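Local coordinates for uncharacterized protein conserved in bacteria (Streptococcus suis, PDB 4FZ4) that probably helps the bacterium attach to host cells as a surface antigen, through a largely helical domain classed as glycosaminoglycan-binding, at residues 57-60 with 61-65; 80-83 with 84-88. All blocks are in the same frame, centred on the assembly; numbering follows the deposited sequence.

Interaction 1: residues 57-60 with 61-65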
ATOM      1  N   SER A  57      18.944   9.561   1.124  1.00 57.90           N
ATOM      2  CA  SER A  57      20.137   9.316   0.321  1.00 65.34           C
ATOM      3  C   SER A  57      21.169  10.394   0.656  1.00 79.25           C
ATOM      4  O   SER A  57      22.330  10.089   0.938  1.00 86.40           O
ATOM      5  CB  SER A  57      19.785   9.358  -1.169  1.00 55.42           C
ATOM      6  OG  SER A  57      18.855   8.337  -1.495  1.00 49.85           O
ATOM      7  N   LYS A  58      20.732  11.653   0.629  1.00 76.34           N
ATOM      8  CA  LYS A  58      21.602  12.780   0.949  1.00 72.08           C
ATOM      9  C   LYS A  58      21.556  13.031   2.455  1.00 77.34           C
ATOM     10  O   LYS A  58      21.928  14.105   2.929  1.00 77.56           O
ATOM     11  CB  LYS A  58      21.147  14.051   0.219  1.00 61.40           C
ATOM     12  CG  LYS A  58      19.853  14.641   0.753  1.00 53.21           C
ATOM     13  CD  LYS A  58      19.761  16.145   0.510  1.00 58.07           C
ATOM     14  CE  LYS A  58      18.474  16.702   1.105  1.00 60.68           C
ATOM     15  NZ  LYS A  58      18.355  18.181   1.032  1.00 58.67           N
ATOM     16  N   MET A  59      21.084  12.035   3.200  1.00 81.68           N
ATOM     17  CA  MET A  59      20.979  12.135   4.652  1.00 84.94           C
ATOM     18  C   MET A  59      22.164  11.425   5.293  1.00 78.48           C
ATOM     19  O   MET A  59      22.543  10.332   4.867  1.00 79.69           O
ATOM     20  CB  MET A  59      19.666  11.495   5.131  1.00 87.20           C
ATOM     21  CG  MET A  59      19.461  11.482   6.639  1.00 87.03           C
ATOM     22  SD  MET A  59      17.883  10.725   7.146  1.00 53.59           S
ATOM     23  CE  MET A  59      18.359   8.991   7.190  1.00 54.82           C
ATOM     24  N   LYS A  60      22.744  12.052   6.313  1.00 71.38           N
ATOM     25  CA  LYS A  60      23.884  11.481   7.022  1.00 74.27           C
ATOM     26  C   LYS A  60      23.538  10.987   8.426  1.00 77.30           C
ATOM     27  O   LYS A  60      22.643  11.517   9.087  1.00 76.96           O
ATOM     28  CB  LYS A  60      25.017  12.505   7.087  1.00 76.96           C
ATOM     29  CG  LYS A  60      24.549  13.920   7.374  1.00 78.76           C
ATOM     30  CD  LYS A  60      25.636  14.929   7.042  1.00 77.32           C
ATOM     31  CE  LYS A  60      26.027  14.848   5.572  1.00 74.35           C
ATOM     32  NZ  LYS A  60      24.861  15.084   4.667  1.00 66.04           N
ATOM     33  N   ALA A  61      24.269   9.966   8.862  1.00 70.29           N
ATOM     34  CA  ALA A  61      24.093   9.326  10.165  1.00 59.39           C
ATOM     35  C   ALA A  61      23.726  10.211  11.356  1.00 69.30           C
ATOM     36  O   ALA A  61      23.000   9.774  12.250  1.00 78.27           O
ATOM     37  CB  ALA A  61      25.345   8.528  10.504  1.00 57.70           C
ATOM     38  N   ASP A  62      24.220  11.444  11.379  1.00 73.25           N
ATOM     39  CA  ASP A  62      23.953  12.336  12.500  1.00 76.20           C
ATOM     40  C   ASP A  62      22.790  13.294  12.298  1.00 77.90           C
ATOM     41  O   ASP A  62      22.720  14.329  12.960  1.00 85.89           O
ATOM     42  CB  ASP A  62      25.208  13.146  12.825  1.00 72.08           C
ATOM     43  CG  ASP A  62      25.651  14.022  11.668  1.00 77.98           C
ATOM     44  OD1 ASP A  62      24.877  14.915  11.257  1.00 71.87           O
ATOM     45  OD2 ASP A  62      26.776  13.814  11.166  1.00 88.40           O
ATOM     46  N   ASP A  63      21.870  12.961  11.402  1.00 68.46           N
ATOM     47  CA  ASP A  63      20.743  13.855  11.158  1.00 68.00           C
ATOM     48  C   ASP A  63      19.796  13.894  12.354  1.00 62.45           C
ATOM     49  O   ASP A  63      19.515  12.864  12.972  1.00 67.78           O
ATOM     50  CB  ASP A  63      19.974  13.429   9.905  1.00 61.30           C
ATOM     51  CG  ASP A  63      19.291  14.597   9.224  1.00 56.53           C
ATOM     52  OD1 ASP A  63      19.721  14.966   8.111  1.00 55.45           O
ATOM     53  OD2 ASP A  63      18.337  15.155   9.804  1.00 62.82           O
ATOM     54  N   LYS A  64      19.309  15.087  12.683  1.00 61.61           N
ATOM     55  CA  LYS A  64      18.399  15.239  13.810  1.00 64.40           C
ATOM     56  C   LYS A  64      17.113  14.499  13.522  1.00 64.96           C
ATOM     57  O   LYS A  64      16.524  13.869  14.400  1.00 67.59           O
ATOM     58  CB  LYS A  64      18.077  16.712  14.057  1.00 74.22           C
ATOM     59  CG  LYS A  64      17.105  16.926  15.209  1.00 78.18           C
ATOM     60  CD  LYS A  64      16.867  18.400  15.485  1.00 78.04           C
ATOM     61  CE  LYS A  64      16.050  18.596  16.758  1.00 72.56           C
ATOM     62  NZ  LYS A  64      14.691  17.998  16.659  1.00 53.27           N
ATOM     63  N   PHE A  65      16.692  14.575  12.268  1.00 64.61           N
ATOM     64  CA  PHE A  65      15.469  13.938  11.830  1.00 46.49           C
ATOM     65  C   PHE A  65      15.703  12.584  11.173  1.00 38.09           C
ATOM     66  O   PHE A  65      14.857  12.090  10.432  1.00 50.52           O
ATOM     67  CB  PHE A  65      14.766  14.881  10.885  1.00 42.84           C
ATOM     68  CG  PHE A  65      14.467  16.213  11.495  1.00 46.86           C
ATOM     69  CD1 PHE A  65      13.408  16.362  12.390  1.00 40.66           C
ATOM     70  CD2 PHE A  65      15.242  17.325  11.183  1.00 55.77           C
ATOM     71  CE1 PHE A  65      13.126  17.592  12.962  1.00 46.15           C
ATOM     72  CE2 PHE A  65      14.967  18.570  11.754  1.00 61.15           C
ATOM     73  CZ  PHE A  65      13.907  18.704  12.644  1.00 59.54           C
TER
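Lys60 and Asp63 meet through their backbones: the amide N of Asp63 donates to the carbonyl O of Lys60 at 2.8 Å. The bond is bent, with an N-H...O angle of 136°, as expected where the chain must reverse within four residues. Asp63 CB packs against the same Lys60 O at 3.4 Å. Lys60 starts from the cramped rotamer with CG between the backbone N and C (chi1 41°), which sets its chain beside that of Asp62, pointing the same way, with CG 4.0 Å from Asp62 OD1. Lysine suits this exposed place: its aliphatic part lies along the turn while its charged end can stay in solvent. NZ remains 6.2 Å from Asp63 OD1, so any attraction is probably weak. The motif here is a type I beta turn, Lys60 to Asp63, within the loop joining helix 36-55 to helix 66-95. Asp63 suits the exit because its short carboxylate also makes an Asx turn: OD2 accepts from the N of Phe65, the N-cap residue of the next helix, at 3.0 Å through the anti lone pair, while OD1 takes a bond from Tyr55 OH. Met59 crosses Asp63 at about a right angle, CG 3.8 Å from Asp63 CB; its long unbranched apolar chain suits a buried site between Val9 of helix 3-23 and Phe66 and Val69 of helix 66-95.

Interaction 2: residues 80-83 with 84-88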
ATOM      1  N   ILE A  80       2.294   1.576   0.240  1.00 28.25           N
ATOM      2  CA  ILE A  80       2.470   0.967  -1.077  1.00 23.85           C
ATOM      3  C   ILE A  80       1.607  -0.292  -1.166  1.00 26.86           C
ATOM      4  O   ILE A  80       0.953  -0.543  -2.183  1.00 34.70           O
ATOM      5  CB  ILE A  80       3.937   0.572  -1.321  1.00 29.26           C
ATOM      6  CG1 ILE A  80       4.779   1.839  -1.531  1.00 26.58           C
ATOM      7  CG2 ILE A  80       4.033  -0.372  -2.531  1.00 14.97           C
ATOM      8  CD1 ILE A  80       6.277   1.586  -1.518  1.00 21.95           C
ATOM      9  N   LYS A  81       1.601  -1.081  -0.093  1.00 32.59           N
ATOM     10  CA  LYS A  81       0.801  -2.301  -0.067  1.00 30.07           C
ATOM     11  C   LYS A  81      -0.678  -1.995  -0.286  1.00 29.81           C
ATOM     12  O   LYS A  81      -1.351  -2.650  -1.090  1.00 30.47           O
ATOM     13  CB  LYS A  81       0.982  -3.036   1.264  1.00 33.26           C
ATOM     14  CG  LYS A  81       1.882  -4.253   1.163  1.00 47.15           C
ATOM     15  CD  LYS A  81       1.353  -5.206   0.092  1.00 56.15           C
ATOM     16  CE  LYS A  81       2.295  -6.372  -0.160  1.00 59.25           C
ATOM     17  NZ  LYS A  81       1.823  -7.203  -1.311  1.00 61.36           N
ATOM     18  N   VAL A  82      -1.182  -0.989   0.424  1.00 26.78           N
ATOM     19  CA  VAL A  82      -2.582  -0.611   0.292  1.00 19.35           C
ATOM     20  C   VAL A  82      -2.925  -0.236  -1.150  1.00 23.33           C
ATOM     21  O   VAL A  82      -3.898  -0.739  -1.711  1.00 34.38           O
ATOM     22  CB  VAL A  82      -2.936   0.549   1.269  1.00 29.24           C
ATOM     23  CG1 VAL A  82      -4.355   1.054   1.019  1.00 28.52           C
ATOM     24  CG2 VAL A  82      -2.827   0.047   2.704  1.00 15.66           C
ATOM     25  N   GLU A  83      -2.127   0.641  -1.748  1.00 30.17           N
ATOM     26  CA  GLU A  83      -2.349   1.051  -3.131  1.00 22.13           C
ATOM     27  C   GLU A  83      -2.344  -0.202  -3.999  1.00 26.96           C
ATOM     28  O   GLU A  83      -3.100  -0.318  -4.963  1.00 33.83           O
ATOM     29  CB  GLU A  83      -1.226   1.997  -3.565  1.00 22.16           C
ATOM     30  CG  GLU A  83      -1.117   2.209  -5.057  1.00 27.90           C
ATOM     31  CD  GLU A  83      -2.309   2.944  -5.658  1.00 34.27           C
ATOM     32  OE1 GLU A  83      -3.294   3.205  -4.929  1.00 36.90           O
ATOM     33  OE2 GLU A  83      -2.258   3.258  -6.869  1.00 43.06           O
ATOM     34  N   ASN A  84      -1.486  -1.150  -3.643  1.00 24.72           N
ATOM     35  CA  ASN A  84      -1.360  -2.396  -4.389  1.00 16.41           C
ATOM     36  C   ASN A  84      -2.631  -3.244  -4.232  1.00 27.06           C
ATOM     37  O   ASN A  84      -3.225  -3.675  -5.218  1.00 25.36           O
ATOM     38  CB  ASN A  84      -0.136  -3.167  -3.874  1.00 20.18           C
ATOM     39  CG  ASN A  84       0.266  -4.300  -4.788  1.00 27.66           C
ATOM     40  OD1 ASN A  84      -0.580  -5.038  -5.284  1.00 32.46           O
ATOM     41  ND2 ASN A  84       1.568  -4.448  -5.013  1.00 27.21           N
ATOM     42  N   TYR A  85      -3.024  -3.507  -2.985  1.00 18.59           N
ATOM     43  CA  TYR A  85      -4.242  -4.263  -2.718  1.00 24.76           C
ATOM     44  C   TYR A  85      -5.428  -3.657  -3.453  1.00 26.68           C
ATOM     45  O   TYR A  85      -6.197  -4.368  -4.100  1.00 32.67           O
ATOM     46  CB  TYR A  85      -4.559  -4.264  -1.222  1.00 28.81           C
ATOM     47  CG  TYR A  85      -3.609  -5.083  -0.385  1.00 30.67           C
ATOM     48  CD1 TYR A  85      -2.731  -5.994  -0.984  1.00 29.52           C
ATOM     49  CD2 TYR A  85      -3.630  -5.000   1.013  1.00 20.67           C
ATOM     50  CE1 TYR A  85      -1.910  -6.803  -0.228  1.00 23.90           C
ATOM     51  CE2 TYR A  85      -2.805  -5.818   1.786  1.00 30.37           C
ATOM     52  CZ  TYR A  85      -1.950  -6.719   1.152  1.00 32.31           C
ATOM     53  OH  TYR A  85      -1.169  -7.579   1.895  1.00 37.43           O
ATOM     54  N   ILE A  86      -5.579  -2.342  -3.359  1.00 25.99           N
ATOM     55  CA  ILE A  86      -6.706  -1.699  -4.013  1.00 23.95           C
ATOM     56  C   ILE A  86      -6.648  -1.801  -5.541  1.00 33.27           C
ATOM     57  O   ILE A  86      -7.683  -2.007  -6.186  1.00 34.57           O
ATOM     58  CB  ILE A  86      -6.854  -0.232  -3.548  1.00 24.88           C
ATOM     59  CG1 ILE A  86      -7.184  -0.220  -2.049  1.00 19.25           C
ATOM     60  CG2 ILE A  86      -8.012   0.452  -4.292  1.00 22.08           C
ATOM     61  CD1 ILE A  86      -7.335   1.169  -1.461  1.00 27.95           C
ATOM     62  N   ARG A  87      -5.456  -1.674  -6.124  1.00 28.35           N
ATOM     63  CA  ARG A  87      -5.341  -1.812  -7.567  1.00 23.01           C
ATOM     64  C   ARG A  87      -5.788  -3.205  -7.967  1.00 27.01           C
ATOM     65  O   ARG A  87      -6.415  -3.375  -9.009  1.00 37.39           O
ATOM     66  CB  ARG A  87      -3.902  -1.592  -8.048  1.00 27.68           C
ATOM     67  CG  ARG A  87      -3.542  -0.123  -8.244  1.00 32.48           C
ATOM     68  CD  ARG A  87      -2.193   0.049  -8.922  1.00 29.58           C
ATOM     69  NE  ARG A  87      -1.606   1.340  -8.578  1.00 35.65           N
ATOM     70  CZ  ARG A  87      -0.468   1.810  -9.078  1.00 38.01           C
ATOM     71  NH1 ARG A  87       0.219   1.097  -9.962  1.00 34.96           N
ATOM     72  NH2 ARG A  87      -0.008   2.988  -8.676  1.00 37.74           N
ATOM     73  N   GLN A  88      -5.475  -4.203  -7.139  1.00 26.06           N
ATOM     74  CA  GLN A  88      -5.858  -5.588  -7.438  1.00 27.87           C
ATOM     75  C   GLN A  88      -7.366  -5.810  -7.368  1.00 26.47           C
ATOM     76  O   GLN A  88      -7.949  -6.406  -8.263  1.00 36.91           O
ATOM     77  CB  GLN A  88      -5.148  -6.561  -6.489  1.00 25.53           C
ATOM     78  CG  GLN A  88      -3.632  -6.706  -6.740  1.00 15.58           C
ATOM     79  CD  GLN A  88      -2.965  -7.600  -5.694  1.00 20.78           C
ATOM     80  OE1 GLN A  88      -3.289  -8.781  -5.573  1.00 33.55           O
ATOM     81  NE2 GLN A  88      -2.042  -7.033  -4.927  1.00 23.87           N
TER
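Glu83 and Arg87, one helical turn apart on helix 66-95, form an i to i+4 salt bridge that suits an alpha helix, since side chains at this spacing emerge on the same side. Backbone bonds of the same spacing run through the turn. Tyr85 N reaches Lys81 O at 2.7 Å and Ile86 N reaches Val82 O at 2.8 Å, both close to straight, whereas Arg87 N approaches Glu83 O more obliquely. Among apolar contacts, Val82 and Ile86 lie side by side, CG1 of Val82 3.9 Å from CD1 of Ile86; these branched residues suit a buried flank, where Val82 also meets Val130 and Ile118. On the flank of Lys81 and Tyr85, the lysine's aliphatic part does the packing: a bend at chi2 (-56°) brings its CD to 3.6 Å from CE1 of Tyr85, while Lys81 O sits over one face of the ring. The phenol OH is bonded to Ser135 OG of helix 123-152. In the salt bridge, Glu83 is buried and Arg87 partly exposed; Glu83 OE1 is bonded to Tyr29 OH and Arg87 NH1 to Val26 O. Glu83 OE2 alone receives both other arginine donors, within 2° of the guanidinium plane, which stands at 90° to the carboxylate: NE, at 2.7 Å, comes from above the carboxylate plane, and NH2, at 2.9 Å, meets the anti lone pair of OE2.

Along the chain the two contacts come in series: interaction 1 ends just before helix 66-95 begins, and interaction 2 lies within that same helix. Their centres are about 30 Å apart and their nearest atoms about 14 Å apart, so they do not touch. Interaction 1 is a surface turn linking helix 36-55 to helix 66-95; its centre lies about 26 Å from the centre of the chain, that of interaction 2 about 5 Å. Side chains of both pack on helix 3-23, one near each end of it. Helix 66-95 thus runs from the peripheral turn into the core of the helical domain, where helices 36-55 and 123-152 also close round it.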